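Local coordinates for CIR protein (Plasmodium chabaudi chabaudi, PDB 6ZYV) that is of unknown function but belongs to the Plasmodium PIR (Cir/Yir/Bir) variant antigen family, whose members are probably exposed on infected red blood cells, at residues L66-M69 and F70-C74; K111-T115 and N116-T120; S206-K209 and Q210-I214. The protein carries 5 engineered substitutions. One frame throughout, in Å; residues are numbered along the deposited sequence.

Contact 1. Residues L66-M69 and F70-C74; sequences LLVM and FEHIC
His72 lies flat over the backbone carbonyl of Val68, one turn earlier on helix 55-71, while Met69 meets the same imidazole at its rim. The Val68 O atom sits 3.3 Å from the plane of the His72 imidazole, close to its centre. The first torsion of His72 (chi1 -64°) sets CG beside its own backbone N, which lays the ring back along the helix over that oxygen. Val68 CG1 runs alongside the ring and comes 3.6 Å from His72 NE2. Met69 SD, at the end of a chain bent at both chi2 and chi3, lies in the ring plane, 3.7 Å from His72 CD2. The ring is further fixed from outside by a hydrogen bond between His72 ND1 and Asp77 OD2; the nearby carboxylate would probably favour a positively charged imidazole.

The backbone bonding is that of an alpha-helix tightening near its C-terminal end. Phe70 N donates to Leu66 O at 2.9 Å and Glu71 N to Leu67 O at 3.1 Å, both in the i to i-4 pattern with N-H...O angles of 159°. His72 N instead divides its hydrogen between Val68 O and Met69 O, and both bonds are weak. Beyond it, Ile73 N reaches Phe70 O at 3.0 Å, and Cys74 N reaches Glu71 O across a type I beta turn that leads to the Cys74-Cys79 disulfide. Glu71, its chain extended beyond CG, bonds through OE2 to Ser129 OG.

On the apolar side Leu66 and Phe70 point the same way, with Leu66 CD2 3.8 Å from Phe70 CZ. Leu66 O lies over one face of that phenyl ring, toward the rim. Val11 of helix 8-20 packs against Phe70, and Trp94 of helix 81-101 against Leu66.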
ATOM      1  N   LEU A  66      -4.500  -6.411   6.030  1.00 41.93           N
ATOM      2  CA  LEU A  66      -4.441  -5.753   4.730  1.00 41.78           C
ATOM      3  C   LEU A  66      -4.552  -6.732   3.610  1.00 40.88           C
ATOM      4  O   LEU A  66      -5.357  -6.516   2.727  1.00 40.27           O
ATOM      5  CB  LEU A  66      -3.122  -4.970   4.511  1.00 42.29           C
ATOM      6  CG  LEU A  66      -3.079  -3.480   4.812  1.00 44.25           C
ATOM      7  CD1 LEU A  66      -1.826  -2.851   4.158  1.00 43.53           C
ATOM      8  CD2 LEU A  66      -4.394  -2.770   4.396  1.00 44.22           C
ATOM      9  N   LEU A  67      -3.698  -7.773   3.598  1.00 40.90           N
ATOM     10  CA  LEU A  67      -3.714  -8.801   2.568  1.00 41.22           C
ATOM     11  C   LEU A  67      -5.053  -9.500   2.497  1.00 40.99           C
ATOM     12  O   LEU A  67      -5.529  -9.764   1.403  1.00 41.63           O
ATOM     13  CB  LEU A  67      -2.614  -9.849   2.807  1.00 42.45           C
ATOM     14  CG  LEU A  67      -1.198  -9.475   2.424  1.00 45.32           C
ATOM     15  CD1 LEU A  67      -0.254 -10.665   2.695  1.00 46.74           C
ATOM     16  CD2 LEU A  67      -1.122  -9.062   0.947  1.00 45.76           C
ATOM     17  N   VAL A  68      -5.666  -9.799   3.653  1.00 41.13           N
ATOM     18  CA  VAL A  68      -6.971 -10.445   3.682  1.00 41.75           C
ATOM     19  C   VAL A  68      -8.032  -9.518   3.029  1.00 41.55           C
ATOM     20  O   VAL A  68      -8.788  -9.955   2.161  1.00 41.32           O
ATOM     21  CB  VAL A  68      -7.350 -10.883   5.111  1.00 43.17           C
ATOM     22  CG1 VAL A  68      -8.830 -11.244   5.211  1.00 43.35           C
ATOM     23  CG2 VAL A  68      -6.489 -12.066   5.558  1.00 44.76           C
ATOM     24  N   MET A  69      -8.021  -8.231   3.386  1.00 41.06           N
ATOM     25  CA  MET A  69      -8.950  -7.261   2.815  1.00 41.36           C
ATOM     26  C   MET A  69      -8.740  -7.057   1.333  1.00 42.15           C
ATOM     27  O   MET A  69      -9.713  -6.944   0.615  1.00 43.81           O
ATOM     28  CB  MET A  69      -8.831  -5.904   3.525  1.00 41.27           C
ATOM     29  CG  MET A  69      -9.326  -5.928   4.934  1.00 43.22           C
ATOM     30  SD  MET A  69     -11.068  -6.379   5.111  1.00 47.15           S
ATOM     31  CE  MET A  69     -11.862  -5.018   4.201  1.00 41.06           C
ATOM     32  N   PHE A  70      -7.488  -6.978   0.864  1.00 41.43           N
ATOM     33  CA  PHE A  70      -7.198  -6.784  -0.551  1.00 41.60           C
ATOM     34  C   PHE A  70      -7.708  -7.977  -1.366  1.00 43.34           C
ATOM     35  O   PHE A  70      -8.238  -7.784  -2.455  1.00 43.66           O
ATOM     36  CB  PHE A  70      -5.685  -6.597  -0.815  1.00 39.94           C
ATOM     37  CG  PHE A  70      -5.049  -5.324  -0.300  1.00 39.56           C
ATOM     38  CD1 PHE A  70      -5.827  -4.284   0.185  1.00 39.50           C
ATOM     39  CD2 PHE A  70      -3.666  -5.186  -0.263  1.00 38.99           C
ATOM     40  CE1 PHE A  70      -5.235  -3.133   0.684  1.00 39.64           C
ATOM     41  CE2 PHE A  70      -3.075  -4.015   0.195  1.00 38.74           C
ATOM     42  CZ  PHE A  70      -3.856  -2.997   0.668  1.00 38.84           C
ATOM     43  N   GLU A  71      -7.537  -9.210  -0.859  1.00 44.15           N
ATOM     44  CA  GLU A  71      -8.023 -10.401  -1.565  1.00 45.78           C
ATOM     45  C   GLU A  71      -9.577 -10.337  -1.736  1.00 46.82           C
ATOM     46  O   GLU A  71     -10.102 -10.829  -2.730  1.00 47.67           O
ATOM     47  CB  GLU A  71      -7.605 -11.670  -0.800  1.00 49.18           C
ATOM     48  CG  GLU A  71      -8.021 -12.972  -1.463  1.00 57.61           C
ATOM     49  CD  GLU A  71      -7.856 -14.238  -0.632  1.00 70.19           C
ATOM     50  OE1 GLU A  71      -7.933 -14.169   0.617  1.00 74.09           O
ATOM     51  OE2 GLU A  71      -7.671 -15.312  -1.243  1.00 74.29           O
ATOM     52  N   HIS A  72     -10.297  -9.682  -0.810  1.00 46.26           N
ATOM     53  CA  HIS A  72     -11.757  -9.537  -0.918  1.00 47.30           C
ATOM     54  C   HIS A  72     -12.180  -8.723  -2.139  1.00 48.35           C
ATOM     55  O   HIS A  72     -13.338  -8.812  -2.544  1.00 48.45           O
ATOM     56  CB  HIS A  72     -12.342  -8.847   0.316  1.00 47.11           C
ATOM     57  CG  HIS A  72     -12.182  -9.606   1.584  1.00 47.38           C
ATOM     58  ND1 HIS A  72     -12.272 -10.984   1.617  1.00 49.72           N
ATOM     59  CD2 HIS A  72     -12.002  -9.144   2.844  1.00 47.19           C
ATOM     60  CE1 HIS A  72     -12.138 -11.315   2.891  1.00 49.56           C
ATOM     61  NE2 HIS A  72     -11.953 -10.238   3.659  1.00 48.43           N
ATOM     62  N   ILE A  73     -11.267  -7.888  -2.691  1.00 48.45           N
ATOM     63  CA  ILE A  73     -11.536  -7.099  -3.885  1.00 49.25           C
ATOM     64  C   ILE A  73     -11.726  -8.029  -5.097  1.00 50.59           C
ATOM     65  O   ILE A  73     -12.545  -7.741  -5.971  1.00 52.30           O
ATOM     66  CB  ILE A  73     -10.443  -6.019  -4.119  1.00 49.23           C
ATOM     67  CG1 ILE A  73     -10.210  -5.170  -2.842  1.00 49.34           C
ATOM     68  CG2 ILE A  73     -10.835  -5.111  -5.301  1.00 49.77           C
ATOM     69  CD1 ILE A  73      -8.977  -4.197  -2.936  1.00 48.85           C
ATOM     70  N   CYS A  74     -11.038  -9.165  -5.126  1.00 50.32           N
ATOM     71  CA  CYS A  74     -11.190 -10.158  -6.178  1.00 52.24           C
ATOM     72  C   CYS A  74     -12.568 -10.815  -6.082  1.00 55.65           C
ATOM     73  O   CYS A  74     -13.119 -10.954  -4.970  1.00 56.60           O
ATOM     74  CB  CYS A  74     -10.083 -11.206  -6.079  1.00 52.28           C
ATOM     75  SG  CYS A  74      -8.409 -10.516  -6.068  1.00 55.77           S
TER

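Contact 2. Residues K111-T115 and N116-T120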
ATOM      1  N   LYS A 111      13.245  -7.701   4.693  1.00 52.04           N
ATOM      2  CA  LYS A 111      13.322  -9.146   4.450  1.00 53.42           C
ATOM      3  C   LYS A 111      13.341  -9.924   5.775  1.00 53.92           C
ATOM      4  O   LYS A 111      12.578 -10.868   5.947  1.00 54.10           O
ATOM      5  CB  LYS A 111      14.540  -9.498   3.577  1.00 57.02           C
ATOM      6  CG  LYS A 111      14.556 -10.961   3.098  1.00 63.65           C
ATOM      7  CD  LYS A 111      15.445 -11.157   1.852  1.00 71.12           C
ATOM      8  CE  LYS A 111      15.329 -12.578   1.321  1.00 77.25           C
ATOM      9  NZ  LYS A 111      16.252 -12.843   0.181  1.00 80.24           N
ATOM     10  N   ASN A 112      14.145  -9.452   6.726  1.00 54.20           N
ATOM     11  CA  ASN A 112      14.259 -10.028   8.056  1.00 55.53           C
ATOM     12  C   ASN A 112      12.929  -9.939   8.834  1.00 54.24           C
ATOM     13  O   ASN A 112      12.505 -10.930   9.417  1.00 54.39           O
ATOM     14  CB  ASN A 112      15.405  -9.355   8.818  1.00 59.19           C
ATOM     15  CG  ASN A 112      15.605  -9.890  10.210  1.00 65.76           C
ATOM     16  OD1 ASN A 112      15.149  -9.289  11.196  1.00 68.42           O
ATOM     17  ND2 ASN A 112      16.246 -11.055  10.319  1.00 67.03           N
ATOM     18  N   PHE A 113      12.271  -8.774   8.827  1.00 53.07           N
ATOM     19  CA  PHE A 113      10.973  -8.586   9.470  1.00 52.59           C
ATOM     20  C   PHE A 113       9.921  -9.540   8.873  1.00 52.11           C
ATOM     21  O   PHE A 113       9.136 -10.097   9.619  1.00 52.09           O
ATOM     22  CB  PHE A 113      10.493  -7.111   9.347  1.00 52.07           C
ATOM     23  CG  PHE A 113       9.218  -6.825  10.108  1.00 52.62           C
ATOM     24  CD1 PHE A 113       7.981  -7.043   9.528  1.00 52.75           C
ATOM     25  CD2 PHE A 113       9.260  -6.357  11.410  1.00 54.17           C
ATOM     26  CE1 PHE A 113       6.817  -6.842  10.250  1.00 53.59           C
ATOM     27  CE2 PHE A 113       8.095  -6.138  12.123  1.00 54.67           C
ATOM     28  CZ  PHE A 113       6.883  -6.408  11.552  1.00 54.02           C
ATOM     29  N   TYR A 114       9.882  -9.710   7.546  1.00 51.45           N
ATOM     30  CA  TYR A 114       8.903 -10.593   6.908  1.00 51.44           C
ATOM     31  C   TYR A 114       9.065 -12.035   7.384  1.00 53.37           C
ATOM     32  O   TYR A 114       8.086 -12.662   7.783  1.00 53.34           O
ATOM     33  CB  TYR A 114       9.017 -10.544   5.371  1.00 50.30           C
ATOM     34  CG  TYR A 114       7.711 -10.861   4.667  1.00 49.94           C
ATOM     35  CD1 TYR A 114       7.326 -12.172   4.423  1.00 50.15           C
ATOM     36  CD2 TYR A 114       6.863  -9.849   4.245  1.00 49.80           C
ATOM     37  CE1 TYR A 114       6.132 -12.464   3.780  1.00 50.21           C
ATOM     38  CE2 TYR A 114       5.673 -10.131   3.590  1.00 49.82           C
ATOM     39  CZ  TYR A 114       5.293 -11.439   3.384  1.00 50.73           C
ATOM     40  OH  TYR A 114       4.102 -11.688   2.731  1.00 52.01           O
ATOM     41  N   THR A 115      10.295 -12.561   7.346  1.00 54.79           N
ATOM     42  CA  THR A 115      10.565 -13.934   7.758  1.00 56.53           C
ATOM     43  C   THR A 115      10.360 -14.137   9.265  1.00 57.83           C
ATOM     44  O   THR A 115       9.786 -15.144   9.674  1.00 58.35           O
ATOM     45  CB  THR A 115      12.015 -14.311   7.359  1.00 58.85           C
ATOM     46  OG1 THR A 115      12.201 -14.281   5.936  1.00 59.86           O
ATOM     47  CG2 THR A 115      12.478 -15.629   7.943  1.00 60.10           C
ATOM     48  N   ASN A 116      10.828 -13.195  10.088  1.00 58.48           N
ATOM     49  CA  ASN A 116      10.750 -13.350  11.537  1.00 60.19           C
ATOM     50  C   ASN A 116       9.463 -12.881  12.206  1.00 59.70           C
ATOM     51  O   ASN A 116       9.270 -13.216  13.371  1.00 61.31           O
ATOM     52  CB  ASN A 116      11.930 -12.676  12.221  1.00 63.14           C
ATOM     53  CG  ASN A 116      13.257 -13.302  11.884  1.00 69.35           C
ATOM     54  OD1 ASN A 116      14.238 -12.609  11.618  1.00 71.24           O
ATOM     55  ND2 ASN A 116      13.315 -14.629  11.879  1.00 71.62           N
ATOM     56  N   HIS A 117       8.619 -12.086  11.539  1.00 57.72           N
ATOM     57  CA  HIS A 117       7.396 -11.584  12.164  1.00 56.77           C
ATOM     58  C   HIS A 117       6.136 -11.822  11.376  1.00 55.09           C
ATOM     59  O   HIS A 117       5.064 -11.835  11.979  1.00 55.22           O
ATOM     60  CB  HIS A 117       7.507 -10.108  12.516  1.00 57.92           C
ATOM     61  CG  HIS A 117       8.584  -9.817  13.504  1.00 63.10           C
ATOM     62  ND1 HIS A 117       8.432 -10.095  14.860  1.00 66.43           N
ATOM     63  CD2 HIS A 117       9.826  -9.331  13.296  1.00 64.95           C
ATOM     64  CE1 HIS A 117       9.582  -9.754  15.425  1.00 67.83           C
ATOM     65  NE2 HIS A 117      10.447  -9.274  14.526  1.00 67.40           N
ATOM     66  N   ILE A 118       6.228 -12.008  10.055  1.00 53.63           N
ATOM     67  CA  ILE A 118       5.018 -12.233   9.251  1.00 53.42           C
ATOM     68  C   ILE A 118       4.836 -13.706   8.973  1.00 54.53           C
ATOM     69  O   ILE A 118       3.790 -14.261   9.291  1.00 55.15           O
ATOM     70  CB  ILE A 118       4.993 -11.349   7.982  1.00 52.29           C
ATOM     71  CG1 ILE A 118       4.781  -9.885   8.385  1.00 53.30           C
ATOM     72  CG2 ILE A 118       3.920 -11.816   6.997  1.00 51.33           C
ATOM     73  CD1 ILE A 118       5.215  -9.001   7.466  1.00 54.56           C
ATOM     74  N   GLU A 119       5.869 -14.354   8.435  1.00 55.22           N
ATOM     75  CA  GLU A 119       5.815 -15.796   8.199  1.00 56.73           C
ATOM     76  C   GLU A 119       5.708 -16.588   9.532  1.00 57.61           C
ATOM     77  O   GLU A 119       5.186 -17.688   9.552  1.00 58.74           O
ATOM     78  CB  GLU A 119       7.005 -16.239   7.355  1.00 59.09           C
ATOM     79  CG  GLU A 119       6.940 -15.625   5.971  1.00 64.63           C
ATOM     80  CD  GLU A 119       8.000 -16.095   4.996  1.00 73.08           C
ATOM     81  OE1 GLU A 119       7.732 -16.057   3.772  1.00 73.63           O
ATOM     82  OE2 GLU A 119       9.096 -16.498   5.452  1.00 76.96           O
ATOM     83  N   THR A 120       6.092 -15.947  10.642  1.00 57.03           N
ATOM     84  CA  THR A 120       6.105 -16.431  12.003  1.00 57.95           C
ATOM     85  C   THR A 120       4.690 -16.344  12.648  1.00 58.10           C
ATOM     86  O   THR A 120       4.396 -17.093  13.580  1.00 59.23           O
ATOM     87  CB  THR A 120       7.230 -15.661  12.676  1.00 59.90           C
ATOM     88  OG1 THR A 120       8.425 -16.462  12.604  1.00 63.03           O
ATOM     89  CG2 THR A 120       6.936 -15.208  14.060  1.00 60.78           C
TER
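Phe113 with His117 and Tyr114 with Ile118 form a local contact along helix 110-118, a short helix packed against helices 55-71, 81-101 and 134-149. Both pairs place an aliphatic carbon over a ring. His117 CB stands over the centre of the Phe113 ring, 3.9 Å from its centroid, in a CH-pi contact; the imidazole plane is inclined 33° to the phenyl, neither stacked nor edge-to-face, with His117 CD2 3.6 Å from Phe113 CD2. On the next pair, the CG2 branch of Ile118 covers one face of Tyr114, 4.0 Å from the centroid and shifted toward the rim. The other branch of Ile118 ends in CD1, which bridges the two aromatic residues: it touches Tyr114 CD2 at 3.7 Å and lies near the plane of the Phe113 ring, at its edge. The first torsion of Phe113 (-174°) turns its ring along the helix toward the residues that follow, and the ring of Tyr114 leans the same way.

Glu119 crosses the Tyr114 ring, its CG near CD1 and its OE1 in the ring plane at the edge. That oxygen has its own partner, a salt bridge to Lys137 NZ, while Tyr114 OH is hydrogen-bonded to Tyr124 OH.

The backbone starts regularly, with Asn116 N donating to Asn112 O, and then widens. Tyr114 O takes two donors: Glu119 N at 2.9 Å, almost straight in line with the carbonyl, and Ile118 N at 3.0 Å, from well above the carbonyl plane. Thr120 OG1 adds a weak bond to Thr115 O. Ile118 N thus keeps the alpha-helical bond, while the one from Glu119 N, reaching five residues back, makes a wider pi-type turn in the last part of the helix.

Contact 3. Residues S206-K209 and Q210-I214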
ATOM      1  N   SER A 206      14.923  -0.205 -14.586  1.00 42.93           N
ATOM      2  CA  SER A 206      14.200  -1.461 -14.432  1.00 42.88           C
ATOM      3  C   SER A 206      13.379  -1.517 -13.167  1.00 43.12           C
ATOM      4  O   SER A 206      12.217  -1.926 -13.225  1.00 42.99           O
ATOM      5  CB  SER A 206      15.149  -2.658 -14.436  1.00 44.48           C
ATOM      6  OG  SER A 206      15.870  -2.805 -15.647  1.00 49.13           O
ATOM      7  N   SER A 207      13.988  -1.125 -12.023  1.00 43.12           N
ATOM      8  CA  SER A 207      13.361  -1.153 -10.704  1.00 42.62           C
ATOM      9  C   SER A 207      12.283  -0.128 -10.574  1.00 39.86           C
ATOM     10  O   SER A 207      11.283  -0.390  -9.894  1.00 38.50           O
ATOM     11  CB  SER A 207      14.400  -0.891  -9.619  1.00 46.79           C
ATOM     12  OG  SER A 207      15.347  -1.940  -9.651  1.00 53.96           O
ATOM     13  N   TYR A 208      12.509   1.071 -11.141  1.00 39.33           N
ATOM     14  CA  TYR A 208      11.500   2.102 -11.040  1.00 39.39           C
ATOM     15  C   TYR A 208      10.262   1.700 -11.862  1.00 39.46           C
ATOM     16  O   TYR A 208       9.147   1.847 -11.378  1.00 39.05           O
ATOM     17  CB  TYR A 208      12.025   3.474 -11.436  1.00 39.56           C
ATOM     18  CG  TYR A 208      11.006   4.539 -11.104  1.00 39.95           C
ATOM     19  CD1 TYR A 208      10.804   4.951  -9.790  1.00 40.51           C
ATOM     20  CD2 TYR A 208      10.169   5.061 -12.089  1.00 39.92           C
ATOM     21  CE1 TYR A 208       9.807   5.861  -9.462  1.00 40.95           C
ATOM     22  CE2 TYR A 208       9.183   5.988 -11.776  1.00 40.41           C
ATOM     23  CZ  TYR A 208       9.005   6.383 -10.457  1.00 41.58           C
ATOM     24  OH  TYR A 208       8.027   7.272 -10.103  1.00 43.16           O
ATOM     25  N   LYS A 209      10.473   1.073 -13.055  1.00 39.61           N
ATOM     26  CA  LYS A 209       9.412   0.609 -13.966  1.00 40.02           C
ATOM     27  C   LYS A 209       8.445  -0.376 -13.315  1.00 40.82           C
ATOM     28  O   LYS A 209       7.283  -0.483 -13.743  1.00 40.84           O
ATOM     29  CB  LYS A 209       9.992  -0.012 -15.270  1.00 41.21           C
ATOM     30  CG  LYS A 209      10.555   0.961 -16.351  1.00 44.68           C
ATOM     31  CD  LYS A 209      11.835   0.329 -17.043  1.00 49.34           C
ATOM     32  CE  LYS A 209      11.825  -0.043 -18.522  1.00 52.48           C
ATOM     33  NZ  LYS A 209      13.129  -0.622 -18.990  1.00 51.39           N
ATOM     34  N   GLN A 210       8.912  -1.113 -12.290  1.00 40.86           N
ATOM     35  CA  GLN A 210       8.071  -2.076 -11.599  1.00 40.58           C
ATOM     36  C   GLN A 210       7.262  -1.473 -10.464  1.00 40.06           C
ATOM     37  O   GLN A 210       6.296  -2.104 -10.035  1.00 39.98           O
ATOM     38  CB  GLN A 210       8.871  -3.277 -11.110  1.00 43.51           C
ATOM     39  CG  GLN A 210       9.367  -4.176 -12.220  1.00 50.13           C
ATOM     40  CD  GLN A 210       9.495  -5.611 -11.759  1.00 58.66           C
ATOM     41  OE1 GLN A 210      10.591  -6.172 -11.725  1.00 62.42           O
ATOM     42  NE2 GLN A 210       8.378  -6.239 -11.385  1.00 58.41           N
ATOM     43  N   ILE A 211       7.645  -0.294  -9.932  1.00 39.45           N
ATOM     44  CA  ILE A 211       6.805   0.355  -8.892  1.00 39.53           C
ATOM     45  C   ILE A 211       5.892   1.436  -9.513  1.00 38.97           C
ATOM     46  O   ILE A 211       4.802   1.666  -9.021  1.00 38.57           O
ATOM     47  CB  ILE A 211       7.597   0.870  -7.671  1.00 40.33           C
ATOM     48  CG1 ILE A 211       8.562   1.998  -8.069  1.00 41.62           C
ATOM     49  CG2 ILE A 211       8.348  -0.285  -7.064  1.00 40.96           C
ATOM     50  CD1 ILE A 211       9.227   2.691  -6.893  1.00 43.44           C
ATOM     51  N   LEU A 212       6.333   2.055 -10.624  1.00 39.02           N
ATOM     52  CA  LEU A 212       5.560   3.035 -11.368  1.00 39.41           C
ATOM     53  C   LEU A 212       4.077   2.615 -11.650  1.00 39.11           C
ATOM     54  O   LEU A 212       3.214   3.462 -11.439  1.00 39.50           O
ATOM     55  CB  LEU A 212       6.295   3.403 -12.663  1.00 39.73           C
ATOM     56  CG  LEU A 212       5.623   4.412 -13.589  1.00 41.09           C
ATOM     57  CD1 LEU A 212       5.287   5.702 -12.857  1.00 40.79           C
ATOM     58  CD2 LEU A 212       6.518   4.702 -14.797  1.00 41.92           C
ATOM     59  N   PRO A 213       3.727   1.358 -12.049  1.00 38.23           N
ATOM     60  CA  PRO A 213       2.301   1.023 -12.284  1.00 38.42           C
ATOM     61  C   PRO A 213       1.320   1.346 -11.152  1.00 38.91           C
ATOM     62  O   PRO A 213       0.153   1.570 -11.430  1.00 39.92           O
ATOM     63  CB  PRO A 213       2.328  -0.477 -12.580  1.00 38.71           C
ATOM     64  CG  PRO A 213       3.670  -0.677 -13.196  1.00 39.58           C
ATOM     65  CD  PRO A 213       4.589   0.212 -12.389  1.00 37.53           C
ATOM     66  N   ILE A 214       1.769   1.410  -9.905  1.00 38.72           N
ATOM     67  CA  ILE A 214       0.920   1.797  -8.774  1.00 40.19           C
ATOM     68  C   ILE A 214       0.326   3.218  -9.028  1.00 42.23           C
ATOM     69  O   ILE A 214      -0.883   3.442  -8.871  1.00 43.14           O
ATOM     70  CB  ILE A 214       1.784   1.800  -7.475  1.00 40.44           C
ATOM     71  CG1 ILE A 214       2.227   0.383  -7.062  1.00 41.14           C
ATOM     72  CG2 ILE A 214       1.087   2.535  -6.338  1.00 41.04           C
ATOM     73  CD1 ILE A 214       3.428   0.374  -6.089  1.00 41.97           C
TER
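Residues 206-209 run straight on into 210-214, and Tyr208 O takes two backbone donors from the second segment at the point where helix 206-211 gives way to helix 213-226. Leu212 N approaches Tyr208 O nearly head-on at 2.9 Å, an alpha-helical bond, whereas Ile211 N comes to the same Tyr208 O from above the carbonyl plane at 3.0 Å, a 3-10-type bond. Before this, Gln210 N makes only a weak bond to Ser207 O. The short helix is therefore loosely bonded, and Pro213, which has no N-H to give, cannot extend the pattern to Lys209 O.

Tyr208 carries the apolar contact. Its ring, swung over the following turn by chi1 of -171°, is met obliquely at two places: Ile211 CD1 lies 4.0 Å from Tyr208 CD1, and Leu212 CB lies 4.0 Å from Tyr208 CE2. Ile211 reaches the ring because CG1 sits between its backbone N and carbonyl carbon (chi1 65°), which also brings CG1 to 3.4 Å from Tyr208 O. Phe157 of helix 154-174 packs on both Tyr208 and Ile211, and Tyr208 OH is bonded to Tyr192 OH. At the break itself, Pro213 CD presses to 3.1 Å from Lys209 O.

The three contacts follow one another along the chain of an all-helical ectodomain, without touching. Contacts 1 and 2 are the closest: their nearest atoms are about 4 Å apart, though their centres are about 20 Å apart. Tyr124 of helix 122-127 lies against both, meeting Leu67 of contact 1 and Ile118 of contact 2, and helix 81-101 also packs on both. Contact 3 is more remote, its centre about 22 Å from that of contact 1 and about 24 Å from that of contact 2. Helix 134-149 touches both contacts 2 and 3, packing on Tyr114 of the former and on Gln210 and Ile211 of the latter. Contacts 1 and 2 lie toward helix C-terminal ends, and contact 3 at a break between helices.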